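Local coordinates for high-affinity zinc uptake system protein znuA (Streptococcus suis, PDB 3MFQ), which binds zinc and related metal ions, probably as the solute-binding protein that hands them to an ABC-type importer at the cell surface, at the zinc ion site. Coordinates in Å, arbitrary orientation; residue numbers count along the deposited sequence, not the author numbering.

The zinc ion site. Residues 41, 66, 102, 104, 170, 172, 190, 192, 219, 253-254. With ZN (zinc ion), chain B.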
loop_
_atom_site.group_PDB
_atom_site.type_symbol
_atom_site.label_atom_id
_atom_site.label_comp_id
_atom_site.label_asym_id
_atom_site.label_seq_id
_atom_site.Cartn_x
_atom_site.Cartn_y
_atom_site.Cartn_z
ATOM N N HIS A 41 -3.039 6.336 7.719
ATOM C CA HIS A 41 -2.070 7.200 8.381
ATOM C C HIS A 41 -2.760 8.172 9.327
ATOM O O HIS A 41 -2.206 8.550 10.358
ATOM C CB HIS A 41 -1.259 7.999 7.358
ATOM C CG HIS A 41 -0.237 7.191 6.624
ATOM N ND1 HIS A 41 0.871 6.655 7.243
ATOM C CD2 HIS A 41 -0.139 6.853 5.317
ATOM C CE1 HIS A 41 1.599 6.006 6.352
ATOM N NE2 HIS A 41 1.008 6.112 5.175
ATOM N N PHE A 66 1.571 1.868 10.374
ATOM C CA PHE A 66 0.795 2.215 9.188
ATOM C C PHE A 66 -0.510 2.900 9.588
ATOM O O PHE A 66 -0.809 4.005 9.133
ATOM C CB PHE A 66 0.523 0.974 8.331
ATOM C CG PHE A 66 -0.380 1.231 7.155
ATOM C CD1 PHE A 66 -0.265 2.397 6.413
ATOM C CD2 PHE A 66 -1.338 0.301 6.786
ATOM C CE1 PHE A 66 -1.095 2.633 5.329
ATOM C CE2 PHE A 66 -2.170 0.531 5.704
ATOM C CZ PHE A 66 -2.048 1.698 4.975
ATOM N N ASP A 102 9.422 2.230 7.071
ATOM C CA ASP A 102 8.477 2.432 5.978
ATOM C C ASP A 102 7.431 1.317 5.999
ATOM O O ASP A 102 7.763 0.145 5.833
ATOM C CB ASP A 102 9.216 2.459 4.637
ATOM C CG ASP A 102 8.300 2.761 3.465
ATOM O OD1 ASP A 102 7.067 2.659 3.626
ATOM O OD2 ASP A 102 8.813 3.099 2.376
ATOM N N HIS A 104 4.903 0.683 3.949
ATOM C CA HIS A 104 4.362 0.241 2.668
ATOM C C HIS A 104 5.035 -1.027 2.152
ATOM O O HIS A 104 5.565 -1.046 1.044
ATOM C CB HIS A 104 4.495 1.354 1.630
ATOM C CG HIS A 104 3.994 2.682 2.106
ATOM N ND1 HIS A 104 4.825 3.641 2.640
ATOM C CD2 HIS A 104 2.748 3.206 2.132
ATOM C CE1 HIS A 104 4.114 4.703 2.972
ATOM N NE2 HIS A 104 2.848 4.463 2.674
ATOM N N HIS A 170 3.517 10.925 -1.993
ATOM C CA HIS A 170 4.341 10.637 -0.822
ATOM C C HIS A 170 5.104 9.322 -0.948
ATOM O O HIS A 170 4.804 8.495 -1.807
ATOM C CB HIS A 170 3.514 10.681 0.467
ATOM C CG HIS A 170 2.683 9.460 0.704
ATOM N ND1 HIS A 170 1.539 9.184 -0.015
ATOM C CD2 HIS A 170 2.817 8.452 1.598
ATOM C CE1 HIS A 170 1.011 8.053 0.418
ATOM N NE2 HIS A 170 1.767 7.589 1.396
ATOM N N ALA A 172 5.710 6.028 -0.759
ATOM C CA ALA A 172 4.923 4.832 -0.487
ATOM C C ALA A 172 5.287 3.672 -1.406
ATOM O O ALA A 172 4.663 2.614 -1.349
ATOM C CB ALA A 172 3.439 5.144 -0.591
ATOM N N VAL A 190 7.388 9.315 4.484
ATOM C CA VAL A 190 6.786 7.990 4.492
ATOM C C VAL A 190 5.338 8.033 4.977
ATOM O O VAL A 190 4.472 7.339 4.445
ATOM C CB VAL A 190 7.607 7.021 5.357
ATOM C CG1 VAL A 190 6.728 6.347 6.395
ATOM C CG2 VAL A 190 8.299 5.994 4.481
ATOM N N THR A 192 1.762 10.271 5.771
ATOM C CA THR A 192 1.050 11.377 5.153
ATOM C C THR A 192 0.630 12.372 6.221
ATOM O O THR A 192 -0.050 13.356 5.934
ATOM C CB THR A 192 -0.206 10.898 4.410
ATOM O OG1 THR A 192 -1.206 10.522 5.363
ATOM C CG2 THR A 192 0.120 9.712 3.516
ATOM N N GLU A 219 -2.386 9.769 -6.544
ATOM C CA GLU A 219 -2.928 8.660 -5.764
ATOM C C GLU A 219 -4.313 8.986 -5.215
ATOM O O GLU A 219 -4.662 10.153 -5.035
ATOM C CB GLU A 219 -1.980 8.293 -4.624
ATOM C CG GLU A 219 -1.849 9.373 -3.573
ATOM C CD GLU A 219 -0.704 9.123 -2.620
ATOM O OE1 GLU A 219 -0.004 8.104 -2.789
ATOM O OE2 GLU A 219 -0.500 9.947 -1.704
ATOM N N SER A 253 -1.982 3.564 -3.116
ATOM C CA SER A 253 -0.851 3.387 -2.220
ATOM C C SER A 253 -1.315 2.875 -0.865
ATOM O O SER A 253 -0.838 1.850 -0.383
ATOM C CB SER A 253 -0.087 4.699 -2.046
ATOM O OG SER A 253 -0.819 5.610 -1.244
ATOM N N ASP A 254 -2.255 3.593 -0.261
ATOM C CA ASP A 254 -2.687 3.292 1.095
ATOM C C ASP A 254 -4.084 2.696 1.149
ATOM O O ASP A 254 -4.722 2.702 2.199
ATOM C CB ASP A 254 -2.627 4.552 1.958
ATOM C CG ASP A 254 -1.215 5.067 2.132
ATOM O OD1 ASP A 254 -0.267 4.280 1.930
ATOM O OD2 ASP A 254 -1.053 6.258 2.472
HETATM ZN ZN ZN B . 1.265 5.946 2.722
#
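Three histidines and an aspartate hold the zinc ion, all on loops: His41 between strand 29-32 and helix 47-55, His104 just after strand 100-101, His170 between strand 165-167 and helix 174-179, and Asp254 between strand 242-244 and helix 266-281. The site lies in the cleft between the two lobes typical of cluster A-I (TroA-like) solute-binding proteins, so ligands distant in sequence close over one ion. Every histidine presents NE2; those of His104 and His170 sit 2.2 Å from ZN, that of His41 2.5 Å. Asp254 chelates side-on, both carboxylate oxygens, OD1 and OD2, lying 2.4 Å from ZN, and the five atoms make a geometry between square pyramidal and trigonal bipyramidal; an unseen water could add to it.

Second-shell carboxylates fix the rotation of His104 and His170 from behind, Asp102 for the one and Glu219 for the other. Asp102 OD1 takes His104 ND1 (2.6 Å) on its syn lone pair and also accepts that residue's backbone N, from above the carboxylate plane. His170 has CG in the crowded position between backbone N and carbonyl carbon (chi1 78°). Such pairing may make both imidazoles stronger donors to the metal. Ala172 CA covers the centre of one His104 face, Thr192 CG2 that of His170, and His41 is flanked by Thr192 N and Phe66 CD1. Ser253 OG, 3.0 Å from Glu219 OE1, steadies that carboxylate from above its plane, while Glu219 OE2 receives His170 ND1 at 2.8 Å, nearly in the ring plane, through its syn lone pair.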